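Long-range contacts in proto-oncogene tyrosine-protein kinase receptor Ret (Danio rerio, PDB 7AMK), which acts as a calcium-binding receptor tyrosine kinase whose cadherin-like ectodomain assembles with the ligand GDNF and its co-receptor GFR alpha 1: residues S20-V25 / G58-N63; D228-S233 / D263-P268; D240-L245 / L353-T358. The protein carries 4 engineered substitutions. One frame throughout, in Å; residues are numbered along the deposited sequence.

Contact 1: S20-V25 / G58-N63; sequences SPLLQV and GVLYLN. With NAG (2-acetamido-2-deoxy-beta-D-glucopyranose), chain O.
Four backbone hydrogen bonds join S20-V25 to G58-N63, whose strands 21-24 and 59-62 run antiparallel. L62 N donates to S20 O, L22 N to L60 O and V25 N to G58 O; the shortest link runs from L60 N to L23 O at 2.7 Å, nearly straight at 170°. The pairing exemplifies an interrupted register: P21 faces Y61, yet L23 faces L60, so a beta bulge at L22 takes up the extra residue. The strand 59-62 is the middle one of a three-stranded antiparallel sheet in RET cadherin-like domain 1, with 51-53 along its other edge.

On the P21 side, the proline CB lies 3.7 Å from Y61 CE1, while V59 CG1, anti to the backbone N (chi1 173°), sits over one face of the tyrosine ring, 3.3 Å above its plane and offset toward the rim. V59 CG2 touches Q24 CG at 3.9 Å, and F155 of helix 155-160 packs against P21, Q24 and V59. On the buried side, L23 and L60 lie alongside, pointing the same way, with L23 CD1 3.9 Å from L60 CD2. L22 crosses L62 at about a right angle, its CD2 4.0 Å from L62 CG.

Q24 OE1 and NE2 are hydrogen-bonded to Q151 and E186, and S20 OG to Q17 O. N63 ND2 is bonded to C1 of an N-linked N-acetylglucosamine at 1.4 Å.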
loop_
_atom_site.group_PDB
_atom_site.type_symbol
_atom_site.label_atom_id
_atom_site.label_comp_id
_atom_site.label_asym_id
_atom_site.label_seq_id
_atom_site.Cartn_x
_atom_site.Cartn_y
_atom_site.Cartn_z
ATOM N N SER A 20 45.462 -3.771 -52.433
ATOM C CA SER A 20 45.851 -2.883 -51.366
ATOM C C SER A 20 44.995 -3.136 -50.122
ATOM O O SER A 20 43.808 -3.451 -50.234
ATOM C CB SER A 20 45.726 -1.438 -51.820
ATOM O OG SER A 20 44.393 -1.086 -52.022
ATOM N N PRO A 21 45.581 -3.030 -48.935
ATOM C CA PRO A 21 44.838 -3.317 -47.707
ATOM C C PRO A 21 44.021 -2.113 -47.274
ATOM O O PRO A 21 44.421 -0.962 -47.464
ATOM C CB PRO A 21 45.945 -3.625 -46.696
ATOM C CG PRO A 21 47.078 -2.696 -47.144
ATOM C CD PRO A 21 46.979 -2.638 -48.671
ATOM N N LEU A 22 42.856 -2.406 -46.688
ATOM C CA LEU A 22 41.847 -1.416 -46.311
ATOM C C LEU A 22 41.667 -1.305 -44.806
ATOM O O LEU A 22 41.634 -0.195 -44.255
ATOM C CB LEU A 22 40.490 -1.756 -46.954
ATOM C CG LEU A 22 40.468 -1.858 -48.483
ATOM C CD1 LEU A 22 39.091 -2.294 -49.009
ATOM C CD2 LEU A 22 40.904 -0.539 -49.150
ATOM N N LEU A 23 41.544 -2.438 -44.128
ATOM C CA LEU A 23 41.345 -2.455 -42.687
ATOM C C LEU A 23 41.433 -3.906 -42.236
ATOM O O LEU A 23 41.457 -4.828 -43.054
ATOM C CB LEU A 23 40.000 -1.824 -42.284
ATOM C CG LEU A 23 38.735 -2.329 -43.008
ATOM C CD1 LEU A 23 38.174 -3.662 -42.447
ATOM C CD2 LEU A 23 37.652 -1.256 -43.024
ATOM N N GLN A 24 41.488 -4.089 -40.921
ATOM C CA GLN A 24 41.599 -5.399 -40.291
ATOM C C GLN A 24 40.455 -5.586 -39.300
ATOM O O GLN A 24 40.337 -4.823 -38.332
ATOM C CB GLN A 24 42.944 -5.540 -39.590
ATOM C CG GLN A 24 43.134 -6.912 -38.959
ATOM C CD GLN A 24 44.345 -6.933 -38.057
ATOM O OE1 GLN A 24 45.190 -6.043 -38.139
ATOM N NE2 GLN A 24 44.428 -7.939 -37.171
ATOM N N VAL A 25 39.588 -6.568 -39.579
ATOM C CA VAL A 25 38.501 -6.976 -38.685
ATOM C C VAL A 25 39.089 -7.820 -37.564
ATOM O O VAL A 25 39.866 -8.753 -37.823
ATOM C CB VAL A 25 37.446 -7.791 -39.452
ATOM C CG1 VAL A 25 36.457 -8.439 -38.501
ATOM C CG2 VAL A 25 36.736 -6.944 -40.471
ATOM N N GLY A 58 42.048 -11.716 -41.179
ATOM C CA GLY A 58 40.944 -10.778 -41.119
ATOM C C GLY A 58 41.213 -9.450 -41.793
ATOM O O GLY A 58 40.418 -8.522 -41.644
ATOM N N VAL A 59 42.309 -9.321 -42.525
ATOM C CA VAL A 59 42.586 -8.085 -43.252
ATOM C C VAL A 59 41.730 -8.054 -44.510
ATOM O O VAL A 59 41.669 -9.032 -45.254
ATOM C CB VAL A 59 44.081 -7.971 -43.585
ATOM C CG1 VAL A 59 44.329 -6.760 -44.498
ATOM C CG2 VAL A 59 44.909 -7.892 -42.282
ATOM N N LEU A 60 41.047 -6.938 -44.733
ATOM C CA LEU A 60 40.211 -6.746 -45.913
ATOM C C LEU A 60 41.001 -5.998 -46.987
ATOM O O LEU A 60 41.608 -4.957 -46.707
ATOM C CB LEU A 60 38.943 -5.981 -45.539
ATOM C CG LEU A 60 37.863 -5.641 -46.561
ATOM C CD1 LEU A 60 37.195 -6.908 -47.086
ATOM C CD2 LEU A 60 36.832 -4.725 -45.911
ATOM N N TYR A 61 40.993 -6.540 -48.207
ATOM C CA TYR A 61 41.760 -6.050 -49.350
ATOM C C TYR A 61 40.844 -5.706 -50.524
ATOM O O TYR A 61 39.806 -6.344 -50.746
ATOM C CB TYR A 61 42.775 -7.105 -49.853
ATOM C CG TYR A 61 43.896 -7.453 -48.916
ATOM C CD1 TYR A 61 45.075 -6.719 -48.913
ATOM C CD2 TYR A 61 43.792 -8.544 -48.051
ATOM C CE1 TYR A 61 46.113 -7.043 -48.044
ATOM C CE2 TYR A 61 44.824 -8.873 -47.188
ATOM C CZ TYR A 61 45.980 -8.117 -47.190
ATOM O OH TYR A 61 47.002 -8.432 -46.331
ATOM N N LEU A 62 41.270 -4.732 -51.322
ATOM C CA LEU A 62 40.667 -4.550 -52.637
ATOM C C LEU A 62 41.015 -5.720 -53.549
ATOM O O LEU A 62 42.186 -6.088 -53.692
ATOM C CB LEU A 62 41.135 -3.246 -53.269
ATOM C CG LEU A 62 40.370 -2.020 -52.818
ATOM C CD1 LEU A 62 40.990 -0.837 -53.501
ATOM C CD2 LEU A 62 38.927 -2.185 -53.232
ATOM N N ASN A 63 39.993 -6.304 -54.165
ATOM C CA ASN A 63 40.144 -7.374 -55.142
ATOM C C ASN A 63 40.112 -6.847 -56.574
ATOM O O ASN A 63 40.202 -7.630 -57.523
ATOM C CB ASN A 63 39.036 -8.423 -54.922
ATOM C CG ASN A 63 39.145 -9.622 -55.856
ATOM O OD1 ASN A 63 40.221 -10.201 -56.037
ATOM N ND2 ASN A 63 38.011 -10.002 -56.455
HETATM C C1 NAG O . 37.962 -11.108 -57.385
HETATM C C2 NAG O . 37.455 -12.404 -56.768
HETATM C C3 NAG O . 37.529 -13.524 -57.796
HETATM C C4 NAG O . 36.751 -13.139 -59.051
HETATM C C5 NAG O . 37.187 -11.773 -59.595
HETATM C C6 NAG O . 36.266 -11.267 -60.688
HETATM C C7 NAG O . 37.681 -12.667 -54.335
HETATM C C8 NAG O . 38.585 -13.071 -53.208
HETATM N N2 NAG O . 38.198 -12.758 -55.567
HETATM O O3 NAG O . 36.991 -14.711 -57.222
HETATM O O4 NAG O . 36.933 -14.124 -60.062
HETATM O O5 NAG O . 37.165 -10.782 -58.552
HETATM O O6 NAG O . 36.939 -10.464 -61.649
HETATM O O7 NAG O . 36.536 -12.275 -54.139
#

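Contact 2: D228-S233 / D263-P268. With CA (calcium ion), chain M; CA (calcium ion), chain N; CA (calcium ion), chain L.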
loop_
_atom_site.group_PDB
_atom_site.type_symbol
_atom_site.label_atom_id
_atom_site.label_comp_id
_atom_site.label_asym_id
_atom_site.label_seq_id
_atom_site.Cartn_x
_atom_site.Cartn_y
_atom_site.Cartn_z
ATOM N N ASP A 228 29.357 -7.017 -18.602
ATOM C CA ASP A 228 29.194 -7.771 -17.374
ATOM C C ASP A 228 28.850 -9.210 -17.700
ATOM O O ASP A 228 28.181 -9.506 -18.690
ATOM C CB ASP A 228 28.074 -7.151 -16.531
ATOM C CG ASP A 228 27.968 -7.745 -15.169
ATOM O OD1 ASP A 228 28.936 -7.635 -14.416
ATOM O OD2 ASP A 228 26.904 -8.295 -14.835
ATOM N N GLU A 229 29.289 -10.111 -16.839
ATOM C CA GLU A 229 28.773 -11.467 -16.868
ATOM C C GLU A 229 28.310 -11.827 -15.464
ATOM O O GLU A 229 28.587 -11.116 -14.497
ATOM C CB GLU A 229 29.813 -12.455 -17.401
ATOM C CG GLU A 229 30.872 -12.818 -16.436
ATOM C CD GLU A 229 31.776 -13.920 -16.989
ATOM O OE1 GLU A 229 31.588 -14.287 -18.168
ATOM O OE2 GLU A 229 32.667 -14.421 -16.255
ATOM N N ASP A 230 27.578 -12.931 -15.357
ATOM C CA ASP A 230 26.974 -13.349 -14.094
ATOM C C ASP A 230 28.053 -14.100 -13.322
ATOM O O ASP A 230 28.259 -15.298 -13.500
ATOM C CB ASP A 230 25.722 -14.191 -14.351
ATOM C CG ASP A 230 25.019 -14.662 -13.059
ATOM O OD1 ASP A 230 25.407 -14.283 -11.936
ATOM O OD2 ASP A 230 24.058 -15.440 -13.194
ATOM N N ASP A 231 28.778 -13.374 -12.470
ATOM C CA ASP A 231 29.882 -13.977 -11.728
ATOM C C ASP A 231 29.800 -13.640 -10.242
ATOM O O ASP A 231 30.815 -13.704 -9.540
ATOM C CB ASP A 231 31.245 -13.563 -12.324
ATOM C CG ASP A 231 31.540 -12.046 -12.171
ATOM O OD1 ASP A 231 30.686 -11.286 -11.672
ATOM O OD2 ASP A 231 32.654 -11.625 -12.544
ATOM N N ASN A 232 28.617 -13.271 -9.760
ATOM C CA ASN A 232 28.394 -13.005 -8.348
ATOM C C ASN A 232 27.100 -13.677 -7.919
ATOM O O ASN A 232 26.080 -13.546 -8.597
ATOM C CB ASN A 232 28.336 -11.502 -8.062
ATOM C CG ASN A 232 29.682 -10.823 -8.259
ATOM O OD1 ASN A 232 30.485 -10.736 -7.329
ATOM N ND2 ASN A 232 29.934 -10.342 -9.475
ATOM N N SER A 233 27.157 -14.419 -6.804
ATOM C CA SER A 233 25.944 -15.060 -6.340
ATOM C C SER A 233 25.105 -14.104 -5.504
ATOM O O SER A 233 25.632 -13.179 -4.880
ATOM C CB SER A 233 26.272 -16.291 -5.512
ATOM O OG SER A 233 27.182 -15.962 -4.488
ATOM N N ASP A 263 22.534 -8.695 -5.577
ATOM C CA ASP A 263 23.422 -9.351 -6.534
ATOM C C ASP A 263 24.279 -8.268 -7.176
ATOM O O ASP A 263 23.743 -7.310 -7.743
ATOM C CB ASP A 263 22.610 -10.128 -7.585
ATOM C CG ASP A 263 23.455 -11.096 -8.398
ATOM O OD1 ASP A 263 24.531 -10.710 -8.875
ATOM O OD2 ASP A 263 23.033 -12.253 -8.569
ATOM N N ARG A 264 25.603 -8.402 -7.073
ATOM C CA ARG A 264 26.481 -7.357 -7.590
ATOM C C ARG A 264 26.474 -7.269 -9.109
ATOM O O ARG A 264 26.880 -6.234 -9.656
ATOM C CB ARG A 264 27.904 -7.572 -7.082
ATOM C CG ARG A 264 27.978 -7.442 -5.575
ATOM C CD ARG A 264 29.406 -7.456 -5.049
ATOM N NE ARG A 264 29.404 -7.305 -3.593
ATOM C CZ ARG A 264 29.353 -6.145 -2.947
ATOM N NH1 ARG A 264 29.336 -4.989 -3.594
ATOM N NH2 ARG A 264 29.316 -6.147 -1.614
ATOM N N ASP A 265 26.023 -8.315 -9.795
ATOM C CA ASP A 265 25.905 -8.289 -11.245
ATOM C C ASP A 265 24.725 -7.417 -11.688
ATOM O O ASP A 265 23.740 -7.238 -10.965
ATOM C CB ASP A 265 25.729 -9.704 -11.793
ATOM C CG ASP A 265 26.885 -10.612 -11.441
ATOM O OD1 ASP A 265 28.042 -10.151 -11.523
ATOM O OD2 ASP A 265 26.649 -11.783 -11.060
ATOM N N THR A 266 24.836 -6.876 -12.895
ATOM C CA THR A 266 23.780 -6.086 -13.514
ATOM C C THR A 266 22.760 -6.985 -14.199
ATOM O O THR A 266 23.018 -8.151 -14.506
ATOM C CB THR A 266 24.354 -5.112 -14.560
ATOM O OG1 THR A 266 24.760 -5.848 -15.717
ATOM C CG2 THR A 266 25.554 -4.371 -13.996
ATOM N N THR A 267 21.591 -6.411 -14.447
ATOM C CA THR A 267 20.446 -7.055 -15.043
ATOM C C THR A 267 19.760 -6.013 -15.911
ATOM O O THR A 267 19.659 -4.846 -15.505
ATOM C CB THR A 267 19.432 -7.569 -14.007
ATOM O OG1 THR A 267 20.085 -8.411 -13.051
ATOM C CG2 THR A 267 18.334 -8.368 -14.719
ATOM N N PRO A 268 19.268 -6.390 -17.088
ATOM C CA PRO A 268 18.491 -5.434 -17.882
ATOM C C PRO A 268 17.237 -5.013 -17.121
ATOM O O PRO A 268 16.728 -5.732 -16.253
ATOM C CB PRO A 268 18.159 -6.212 -19.164
ATOM C CG PRO A 268 19.175 -7.343 -19.196
ATOM C CD PRO A 268 19.395 -7.698 -17.756
HETATM CA CA CA M . 29.724 -9.525 -13.091
HETATM CA CA CA N . 24.679 -12.866 -10.238
HETATM CA CA CA L . 33.479 -9.591 -11.986
HETATM O O HOH W 1 26.757 -10.486 -5.280
HETATM O O HOH W 2 33.561 -10.219 -9.735
HETATM O O HOH W 3 35.495 -10.579 -12.599
#
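D265 and the D228-N232 loop share two calcium ions, a worked case of one carboxylate bridging metals. D265 OD1 binds the first calcium at 2.4 Å, together with D228 OD1, E229 O and D231 OD1; E142 and E196 complete that site. D265 OD2 holds the second beside D230 OD1, N232 O and both oxygens of D263, with N277 and D341 closing the shell. D265 CG lies anti to the carbonyl carbon (chi1 -59°), which carries the carboxylate in between these ions. D231 spans metals too, its OD2 reaching a third calcium at 2.3 Å. R195, N143 and T343 are further polar partners of D228, D231 and D230.

N232 N meets the syn lone pair of D265 OD2 at 2.8 Å, and N232 ND2 donates to D265 OD1 over 2.8 Å from above the carboxylate plane. An alanine in place of N232 would probably leave D265 OD1 without its amide donor and R264 CB without the amide it touches. D263 OD1 accepts from D265 N in an Asx turn. Separately, T266 N holds D228 OD2 at 3.2 Å.

R264 CB touches N232 CG at 3.9 Å, and a water joins S233 O to R264 N. At this cadherin-type junction the loop after strand 215-227 and the end of strand 255-263 meet E142, D194 and E196 of the preceding cadherin domain at the calcium ions.

Contact 3: D240-L245 / L353-T358; sequences DTEDVL and LHFNVT. With NAG (2-acetamido-2-deoxy-beta-D-glucopyranose), chain F; FUC (alpha-L-fucopyranose), chain B.
The H354 imidazole meets D240 at its edge: ND1 donates to D240 OD1 at 2.8 Å, with the oxygen near the ring plane but the donor 55° out of the carboxylate plane. The same OD1 accepts from T241 OG1 at 2.8 Å, so two donors grip it. E242 CB and V244 CG2 approach the F355 ring obliquely, at CD1. The N356 amide stands 76° from the D243 carboxylate, and its ND2 donates to D243 OD1 over 3.1 Å while bonded to C1 of the first N-acetylglucosamine. These two side chains lie side by side, pointing the same way, with N356 CG anti to the backbone N (chi1 -180°).

The backbones pair in parallel, from T241 with H354 to L245 with T358. E242, V244, F355 and V357 turn toward the face packed on strands 255-263 and 312-321, as in a beta sandwich; T241, D243, L245, H354, N356 and T358 occupy the other.

L245 CB lies 3.6 Å from C6 of the fucose, and D243 OD2 3.6 Å from its C3. The chemistry thus illustrates a two-sided sheet edge: largely apolar toward the partner sheet, mostly polar and sugar-bearing opposite, where D243 OD1 is likely to limit rotation of the glycosylated amide.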
loop_
_atom_site.group_PDB
_atom_site.type_symbol
_atom_site.label_atom_id
_atom_site.label_comp_id
_atom_site.label_asym_id
_atom_site.label_seq_id
_atom_site.Cartn_x
_atom_site.Cartn_y
_atom_site.Cartn_z
ATOM N N ASP A 240 17.676 -13.955 6.774
ATOM C CA ASP A 240 17.030 -14.597 5.645
ATOM C C ASP A 240 15.590 -14.964 5.955
ATOM O O ASP A 240 14.946 -15.647 5.153
ATOM C CB ASP A 240 17.808 -15.842 5.204
ATOM C CG ASP A 240 17.873 -16.923 6.287
ATOM O OD1 ASP A 240 16.820 -17.283 6.860
ATOM O OD2 ASP A 240 18.987 -17.433 6.541
ATOM N N THR A 241 15.069 -14.513 7.089
ATOM C CA THR A 241 13.753 -14.908 7.567
ATOM C C THR A 241 12.921 -13.675 7.890
ATOM O O THR A 241 13.418 -12.703 8.459
ATOM C CB THR A 241 13.866 -15.805 8.811
ATOM O OG1 THR A 241 14.485 -17.043 8.439
ATOM C CG2 THR A 241 12.488 -16.080 9.413
ATOM N N GLU A 242 11.656 -13.721 7.523
ATOM C CA GLU A 242 10.728 -12.636 7.780
ATOM C C GLU A 242 9.548 -13.204 8.555
ATOM O O GLU A 242 8.948 -14.201 8.137
ATOM C CB GLU A 242 10.283 -11.991 6.465
ATOM C CG GLU A 242 9.323 -10.824 6.629
ATOM C CD GLU A 242 10.000 -9.589 7.184
ATOM O OE1 GLU A 242 11.151 -9.702 7.661
ATOM O OE2 GLU A 242 9.377 -8.506 7.137
ATOM N N ASP A 243 9.239 -12.589 9.698
ATOM C CA ASP A 243 8.080 -12.977 10.497
ATOM C C ASP A 243 6.837 -12.290 9.951
ATOM O O ASP A 243 6.807 -11.064 9.794
ATOM C CB ASP A 243 8.288 -12.609 11.966
ATOM C CG ASP A 243 9.299 -13.518 12.682
ATOM O OD1 ASP A 243 9.787 -14.501 12.086
ATOM O OD2 ASP A 243 9.606 -13.242 13.865
ATOM N N VAL A 244 5.815 -13.083 9.642
ATOM C CA VAL A 244 4.572 -12.579 9.068
ATOM C C VAL A 244 3.406 -12.961 9.967
ATOM O O VAL A 244 3.261 -14.129 10.358
ATOM C CB VAL A 244 4.350 -13.115 7.648
ATOM C CG1 VAL A 244 2.887 -12.911 7.253
ATOM C CG2 VAL A 244 5.301 -12.426 6.679
ATOM N N LEU A 245 2.576 -11.976 10.290
ATOM C CA LEU A 245 1.341 -12.177 11.031
ATOM C C LEU A 245 0.179 -11.851 10.113
ATOM O O LEU A 245 0.147 -10.772 9.511
ATOM C CB LEU A 245 1.290 -11.306 12.293
ATOM C CG LEU A 245 0.018 -11.488 13.149
ATOM C CD1 LEU A 245 -0.097 -12.911 13.686
ATOM C CD2 LEU A 245 -0.115 -10.470 14.290
ATOM N N LEU A 353 15.184 -18.548 1.259
ATOM C CA LEU A 353 14.459 -17.559 2.046
ATOM C C LEU A 353 13.355 -18.233 2.851
ATOM O O LEU A 353 12.798 -19.249 2.430
ATOM C CB LEU A 353 13.848 -16.478 1.162
ATOM C CG LEU A 353 14.830 -15.641 0.351
ATOM C CD1 LEU A 353 14.058 -14.669 -0.538
ATOM C CD2 LEU A 353 15.765 -14.929 1.305
ATOM N N HIS A 354 13.029 -17.638 4.001
ATOM C CA HIS A 354 12.080 -18.205 4.950
ATOM C C HIS A 354 11.053 -17.161 5.341
ATOM O O HIS A 354 11.410 -16.060 5.777
ATOM C CB HIS A 354 12.778 -18.718 6.219
ATOM C CG HIS A 354 13.848 -19.725 5.954
ATOM N ND1 HIS A 354 15.190 -19.417 6.013
ATOM C CD2 HIS A 354 13.775 -21.033 5.618
ATOM C CE1 HIS A 354 15.900 -20.496 5.733
ATOM N NE2 HIS A 354 15.067 -21.489 5.487
ATOM N N PHE A 355 9.781 -17.520 5.209
ATOM C CA PHE A 355 8.684 -16.718 5.725
ATOM C C PHE A 355 8.073 -17.499 6.880
ATOM O O PHE A 355 7.561 -18.608 6.685
ATOM C CB PHE A 355 7.666 -16.395 4.631
ATOM C CG PHE A 355 8.177 -15.403 3.601
ATOM C CD1 PHE A 355 8.114 -14.040 3.844
ATOM C CD2 PHE A 355 8.720 -15.839 2.392
ATOM C CE1 PHE A 355 8.585 -13.120 2.903
ATOM C CE2 PHE A 355 9.188 -14.928 1.450
ATOM C CZ PHE A 355 9.122 -13.561 1.711
ATOM N N ASN A 356 8.180 -16.933 8.084
ATOM C CA ASN A 356 7.668 -17.527 9.317
ATOM C C ASN A 356 6.271 -16.958 9.543
ATOM O O ASN A 356 6.121 -15.857 10.075
ATOM C CB ASN A 356 8.604 -17.214 10.481
ATOM C CG ASN A 356 8.136 -17.808 11.771
ATOM O OD1 ASN A 356 7.390 -18.774 11.765
ATOM N ND2 ASN A 356 8.571 -17.243 12.889
ATOM N N VAL A 357 5.244 -17.700 9.134
ATOM C CA VAL A 357 3.892 -17.160 9.012
ATOM C C VAL A 357 3.040 -17.607 10.193
ATOM O O VAL A 357 2.920 -18.808 10.471
ATOM C CB VAL A 357 3.239 -17.590 7.687
ATOM C CG1 VAL A 357 1.816 -17.016 7.588
ATOM C CG2 VAL A 357 4.112 -17.183 6.498
ATOM N N THR A 358 2.424 -16.640 10.865
ATOM C CA THR A 358 1.390 -16.891 11.865
ATOM C C THR A 358 0.071 -16.355 11.328
ATOM O O THR A 358 -0.042 -15.160 11.045
ATOM C CB THR A 358 1.735 -16.222 13.199
ATOM O OG1 THR A 358 2.802 -16.938 13.830
ATOM C CG2 THR A 358 0.524 -16.212 14.127
HETATM C C1 NAG F . 8.186 -17.739 14.192
HETATM C C2 NAG F . 9.422 -18.129 15.020
HETATM C C3 NAG F . 9.028 -18.527 16.442
HETATM C C4 NAG F . 8.122 -17.482 17.079
HETATM C C5 NAG F . 6.930 -17.214 16.175
HETATM C C6 NAG F . 6.006 -16.147 16.713
HETATM C C7 NAG F . 11.298 -19.030 13.721
HETATM C C8 NAG F . 11.918 -20.263 13.132
HETATM N N2 NAG F . 10.152 -19.212 14.384
HETATM O O3 NAG F . 10.210 -18.677 17.220
HETATM O O4 NAG F . 7.658 -17.953 18.340
HETATM O O5 NAG F . 7.412 -16.758 14.903
HETATM O O6 NAG F . 6.514 -14.849 16.439
HETATM O O7 NAG F . 11.809 -17.919 13.596
HETATM C C1 FUC B . 5.663 -13.833 17.006
HETATM C C2 FUC B . 6.576 -12.756 17.598
HETATM C C3 FUC B . 7.413 -12.094 16.484
HETATM C C4 FUC B . 6.487 -11.523 15.399
HETATM C C5 FUC B . 5.502 -12.611 14.924
HETATM C C6 FUC B . 4.410 -12.067 14.025
HETATM O O2 FUC B . 7.399 -13.294 18.621
HETATM O O3 FUC B . 8.193 -11.013 16.990
HETATM O O4 FUC B . 5.769 -10.400 15.902
HETATM O O5 FUC B . 4.836 -13.273 16.020
#

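Together the contacts illustrate how chemistry follows position in an elongated, multidomain ectodomain. All three are partly buried, yet they differ in what is buried. Contacts 1 and 3 are both strand pairs, each with a largely apolar inner face and an N-linked sugar, but the first is antiparallel and bulged whereas the third is parallel and regular. Contact 2 has no paired strands; it relies on metal-bound acidic groups, at a junction between domains. Contacts 2 and 3 alternate along the sequence, their centres about 27 Å apart, whereas contact 1 closes before either and belongs to a different domain.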